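PDB 3V7D: cell division control protein 4 from Saccharomyces cerevisiae, which acts as the substrate-recognition subunit of an SCF ubiquitin ligase, binding phosphorylated targets such as the kinase inhibitor Sic1 so that they are ubiquitinated and degraded. Local coordinates for residues T228-K233 with P260-L266; R207-V212 with V273-H279. The protein carries 1 engineered substitution. Residues are numbered along the deposited sequence.

Both contacts lie in the WD40 beta-propeller that follows the helical F-box part of the chain. Strand 206-213 comes first, as the innermost strand of one blade; two hairpin turns later the chain reaches 228-233, the third strand. A long excursion, partly unmodelled and adding strand 251-253 to the preceding blade's sheet, then returns at 260-266. Contact 1 closes this inner loop by supplying the blade's outermost strand. Continuing directly, the chain enters 273-279, the innermost strand of the next blade, and contact 2 closes a larger loop enclosing contact 1. One contact completes a blade and the other joins two blades; Leu-229 of contact 1 packs on Val-273 and Val-276 of contact 2.

Contact 1: T228-K233 with P260-L266; sequences TLHVWK and PYFVGVL
The outer half of a four-stranded WD40 propeller blade pairs its third strand, 229-233, with its outermost strand, 262-266, antiparallel (166°) with axes 4.6 Å apart. Leu-229 and Leu-266 form a hydrogen-bonded pair (Leu-229 N to Leu-266 O 3.1 Å, Leu-266 N to Leu-229 O 2.7 Å). His-230 and Val-265 are a non-hydrogen-bonded pair. A classic beta bulge follows: Val-263 (phi/psi -107/-51°) and Gly-264 both face Val-231, with hydrogen bonds from Val-231 N to Gly-264 O (3.0 Å) and Val-263 N to Val-231 O (2.9 Å). The shifted register sets Trp-232 opposite Phe-262; Lys-233 N hydrogen-bonds Tyr-261 O (2.8 Å) and Lys-233 NZ hydrogen-bonds Pro-260 O (3.0 Å). On one face, the edge of Phe-262 (chi1 t) meets the face of the Trp-232 six-membered ring in an offset edge-to-face pair, centroids 5.5 Å apart, planes at 63°, and Val-265 CG2 makes a CH-pi contact 3.9 Å from the His-230 ring centroid. The other face carries Leu-229, Val-231 and Leu-266, with Val-231 CG2 to Leu-266 CD1 4.1 Å. Strand 218-224 flanks 229-233 on the inner side, where Trp-232 NE1 hydrogen-bonds Thr-222 OG1; Trp-295 of the next blade covers Leu-229 and Leu-266.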
# COMPACT_ATOMS: atom_id res chain seq x y z
N THR B 228 -4.15 -27.35 19.22
CA THR B 228 -2.72 -27.26 18.98
C THR B 228 -2.38 -26.53 17.69
O THR B 228 -3.25 -26.24 16.87
CB THR B 228 -2.07 -28.66 18.88
OG1 THR B 228 -2.27 -29.18 17.56
CG2 THR B 228 -2.66 -29.61 19.91
N LEU B 229 -1.09 -26.24 17.52
CA LEU B 229 -0.54 -25.86 16.23
C LEU B 229 0.61 -26.80 15.88
O LEU B 229 1.42 -27.15 16.74
CB LEU B 229 -0.05 -24.42 16.24
CG LEU B 229 -1.10 -23.32 16.36
CD1 LEU B 229 -1.31 -22.92 17.82
CD2 LEU B 229 -0.69 -22.12 15.52
N HIS B 230 0.67 -27.22 14.62
CA HIS B 230 1.78 -28.03 14.14
C HIS B 230 2.67 -27.20 13.24
O HIS B 230 2.19 -26.38 12.47
CB HIS B 230 1.26 -29.25 13.38
CG HIS B 230 0.76 -30.36 14.27
ND1 HIS B 230 -0.00 -30.13 15.39
CD2 HIS B 230 0.91 -31.70 14.18
CE1 HIS B 230 -0.30 -31.28 15.96
NE2 HIS B 230 0.24 -32.25 15.25
N VAL B 231 3.98 -27.41 13.35
CA VAL B 231 4.93 -26.71 12.49
C VAL B 231 5.60 -27.69 11.53
O VAL B 231 6.05 -28.76 11.94
CB VAL B 231 5.98 -25.92 13.30
CG1 VAL B 231 6.91 -25.16 12.38
CG2 VAL B 231 5.30 -24.96 14.27
N TRP B 232 5.65 -27.33 10.25
CA TRP B 232 6.25 -28.19 9.24
C TRP B 232 7.13 -27.38 8.29
O TRP B 232 6.84 -26.22 8.01
CB TRP B 232 5.19 -28.92 8.40
CG TRP B 232 3.87 -29.14 9.06
CD1 TRP B 232 2.93 -28.20 9.35
CD2 TRP B 232 3.33 -30.40 9.47
NE1 TRP B 232 1.83 -28.80 9.94
CE2 TRP B 232 2.05 -30.15 10.02
CE3 TRP B 232 3.79 -31.72 9.43
CZ2 TRP B 232 1.24 -31.16 10.53
CZ3 TRP B 232 2.99 -32.73 9.94
CH2 TRP B 232 1.73 -32.44 10.48
N LYS B 233 8.21 -28.00 7.81
CA LYS B 233 9.00 -27.39 6.74
C LYS B 233 8.28 -27.58 5.41
O LYS B 233 7.73 -28.64 5.15
CB LYS B 233 10.40 -28.01 6.69
CG LYS B 233 11.27 -27.67 7.88
CD LYS B 233 12.67 -28.25 7.75
CE LYS B 233 12.64 -29.77 7.83
NZ LYS B 233 12.24 -30.24 9.19
N PRO B 260 10.20 -36.21 7.94
CA PRO B 260 11.36 -35.31 7.97
C PRO B 260 10.97 -33.85 7.78
O PRO B 260 11.80 -32.96 7.98
CB PRO B 260 12.22 -35.80 6.81
CG PRO B 260 11.26 -36.46 5.88
CD PRO B 260 10.20 -37.07 6.75
N TYR B 261 9.72 -33.60 7.39
CA TYR B 261 9.23 -32.24 7.24
C TYR B 261 8.49 -31.78 8.49
O TYR B 261 8.04 -30.64 8.57
CB TYR B 261 8.33 -32.12 6.01
CG TYR B 261 9.00 -32.52 4.72
CD1 TYR B 261 10.01 -31.74 4.17
CD2 TYR B 261 8.63 -33.68 4.05
CE1 TYR B 261 10.63 -32.11 2.99
CE2 TYR B 261 9.24 -34.05 2.87
CZ TYR B 261 10.24 -33.26 2.34
OH TYR B 261 10.86 -33.63 1.16
N PHE B 262 8.37 -32.68 9.47
CA PHE B 262 7.70 -32.34 10.72
C PHE B 262 8.68 -31.69 11.70
O PHE B 262 9.81 -32.15 11.86
CB PHE B 262 7.06 -33.59 11.33
CG PHE B 262 6.47 -33.37 12.69
CD1 PHE B 262 5.35 -32.58 12.86
CD2 PHE B 262 7.03 -33.98 13.80
CE1 PHE B 262 4.80 -32.39 14.12
CE2 PHE B 262 6.49 -33.78 15.06
CZ PHE B 262 5.37 -32.99 15.22
N VAL B 263 8.25 -30.61 12.34
CA VAL B 263 9.12 -29.87 13.24
C VAL B 263 8.74 -30.09 14.69
O VAL B 263 9.58 -30.42 15.52
CB VAL B 263 9.10 -28.35 12.93
CG1 VAL B 263 10.06 -27.62 13.85
CG2 VAL B 263 9.46 -28.10 11.47
N GLY B 264 7.46 -29.91 15.00
CA GLY B 264 6.98 -30.10 16.36
C GLY B 264 5.58 -29.57 16.59
O GLY B 264 4.96 -28.97 15.71
N VAL B 265 5.07 -29.80 17.80
CA VAL B 265 3.73 -29.37 18.16
C VAL B 265 3.79 -28.22 19.15
O VAL B 265 4.59 -28.23 20.08
CB VAL B 265 2.93 -30.53 18.80
CG1 VAL B 265 1.51 -30.09 19.12
CG2 VAL B 265 2.93 -31.74 17.88
N LEU B 266 2.95 -27.21 18.93
CA LEU B 266 2.86 -26.09 19.86
C LEU B 266 1.57 -26.20 20.67
O LEU B 266 0.49 -25.86 20.18
CB LEU B 266 2.91 -24.76 19.11
CG LEU B 266 4.24 -24.43 18.43
CD1 LEU B 266 4.16 -23.11 17.69
CD2 LEU B 266 5.36 -24.40 19.45

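Contact 2: R207-V212 with V273-H279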
# COMPACT_ATOMS: atom_id res chain seq x y z
N ARG B 207 -8.05 -25.89 11.09
CA ARG B 207 -8.96 -24.75 11.00
C ARG B 207 -8.35 -23.54 10.29
O ARG B 207 -9.07 -22.77 9.65
CB ARG B 207 -9.42 -24.33 12.40
CG ARG B 207 -10.56 -23.33 12.40
CD ARG B 207 -11.76 -23.89 11.66
NE ARG B 207 -12.88 -22.96 11.64
CZ ARG B 207 -13.05 -22.02 10.72
NH1 ARG B 207 -12.16 -21.88 9.74
NH2 ARG B 207 -14.10 -21.22 10.77
N CYS B 208 -7.04 -23.38 10.40
CA CYS B 208 -6.36 -22.22 9.85
C CYS B 208 -4.91 -22.57 9.59
O CYS B 208 -4.42 -23.60 10.07
CB CYS B 208 -6.44 -21.05 10.85
SG CYS B 208 -5.67 -21.40 12.47
N LEU B 209 -4.21 -21.72 8.84
CA LEU B 209 -2.79 -21.94 8.58
C LEU B 209 -2.08 -20.72 7.99
O LEU B 209 -2.72 -19.85 7.39
CB LEU B 209 -2.57 -23.18 7.69
CG LEU B 209 -2.82 -23.12 6.19
CD1 LEU B 209 -1.51 -22.91 5.45
CD2 LEU B 209 -3.48 -24.40 5.71
N ASP B 210 -0.77 -20.66 8.17
CA ASP B 210 0.06 -19.61 7.58
C ASP B 210 1.40 -20.20 7.18
O ASP B 210 1.78 -21.27 7.65
CB ASP B 210 0.27 -18.47 8.58
CG ASP B 210 0.63 -17.16 7.90
OD1 ASP B 210 0.92 -17.16 6.69
OD2 ASP B 210 0.63 -16.12 8.60
N ILE B 211 2.11 -19.50 6.30
CA ILE B 211 3.46 -19.91 5.90
C ILE B 211 4.44 -18.78 6.16
O ILE B 211 4.22 -17.64 5.75
CB ILE B 211 3.53 -20.27 4.41
CG1 ILE B 211 2.52 -21.38 4.07
CG2 ILE B 211 4.94 -20.69 4.03
CD1 ILE B 211 2.51 -21.75 2.60
N VAL B 212 5.53 -19.09 6.86
CA VAL B 212 6.54 -18.08 7.16
C VAL B 212 7.89 -18.47 6.58
O VAL B 212 8.15 -19.65 6.35
CB VAL B 212 6.67 -17.85 8.67
CG1 VAL B 212 5.34 -17.42 9.26
CG2 VAL B 212 7.20 -19.10 9.36
N VAL B 273 -7.89 -23.65 17.81
CA VAL B 273 -7.08 -22.56 17.28
C VAL B 273 -7.76 -22.01 16.04
O VAL B 273 -7.73 -22.63 14.97
CB VAL B 273 -5.65 -23.02 16.95
CG1 VAL B 273 -4.85 -21.86 16.37
CG2 VAL B 273 -4.97 -23.58 18.19
N ARG B 274 -8.36 -20.84 16.19
CA ARG B 274 -9.23 -20.27 15.18
C ARG B 274 -8.48 -19.47 14.12
O ARG B 274 -8.86 -19.45 12.95
CB ARG B 274 -10.28 -19.37 15.85
CG ARG B 274 -11.30 -18.78 14.90
CD ARG B 274 -12.04 -19.86 14.13
NE ARG B 274 -13.16 -19.31 13.38
CZ ARG B 274 -13.05 -18.77 12.17
NH1 ARG B 274 -11.87 -18.72 11.56
NH2 ARG B 274 -14.13 -18.28 11.56
N THR B 275 -7.41 -18.81 14.53
CA THR B 275 -6.69 -17.91 13.63
C THR B 275 -5.19 -17.94 13.89
O THR B 275 -4.74 -18.18 15.01
CB THR B 275 -7.21 -16.47 13.76
OG1 THR B 275 -6.39 -15.59 12.98
CG2 THR B 275 -7.17 -16.03 15.22
N VAL B 276 -4.41 -17.69 12.84
CA VAL B 276 -2.96 -17.69 12.95
C VAL B 276 -2.35 -16.67 11.99
O VAL B 276 -2.81 -16.50 10.86
CB VAL B 276 -2.40 -19.11 12.69
CG1 VAL B 276 -2.75 -19.57 11.29
CG2 VAL B 276 -0.90 -19.15 12.91
N SER B 277 -1.32 -15.98 12.45
CA SER B 277 -0.66 -14.95 11.65
C SER B 277 0.81 -14.88 12.03
O SER B 277 1.14 -14.65 13.20
CB SER B 277 -1.33 -13.59 11.87
OG SER B 277 -0.62 -12.55 11.22
N GLY B 278 1.70 -15.07 11.06
CA GLY B 278 3.12 -15.07 11.35
C GLY B 278 4.00 -14.36 10.35
O GLY B 278 3.59 -14.09 9.22
N HIS B 279 5.22 -14.04 10.77
CA HIS B 279 6.24 -13.48 9.90
C HIS B 279 7.61 -13.80 10.50
O HIS B 279 7.82 -13.61 11.70
CB HIS B 279 6.06 -11.97 9.75
CG HIS B 279 7.10 -11.33 8.89
ND1 HIS B 279 6.90 -11.06 7.55
CD2 HIS B 279 8.36 -10.90 9.17
CE1 HIS B 279 7.98 -10.49 7.05
NE2 HIS B 279 8.88 -10.38 8.01
O HOH W 1 3.38 -15.00 6.45
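Cys-208, Arg-207 and Val-276 bury the most surface where the innermost strands of two successive propeller blades run side by side. The strands are nearly parallel (15°, axes 5.9 Å apart) but belong to separate sheets, so side chains rather than backbone hydrogen bonds join them. Cys-208 points into the gap: its SG lies 3.6 Å from Val-276 CG1 and 4.0 Å from Val-273 CG1, and its CB is 3.6 Å from Arg-274 O. Val-276 answers from the other strand, its CG1 also coming within 3.6 Å of Leu-209 C, which makes a small apolar plug between the blades. At one end the Arg-207 guanidinium lies flat on that of Arg-274, centres 3.6 Å apart and planes at 26°, and the two arginines share the t, p, t conformation for chi1 to chi3, as equivalent positions of neighbouring repeats, each in a classic beta bulge. At the far end Gly-278 N donates to Asp-210 OD2 (2.9 Å), Val-212 CG1 packs 3.5 Å from Gly-278 C, close enough that a CB on residue 278 would collide with it, and water 1 bridges Ile-211 O and Gly-278 O. Stacking brings two positive charges together, with Arg-207 NH2 and Arg-274 NH2 3.0 Å apart. Arg-207 NH2 hydrogen-bonds a modified side chain of the bound Sic1 phosphopeptide, and Arg-274 packs on one, consistent with a positively charged site for phosphorylated targets.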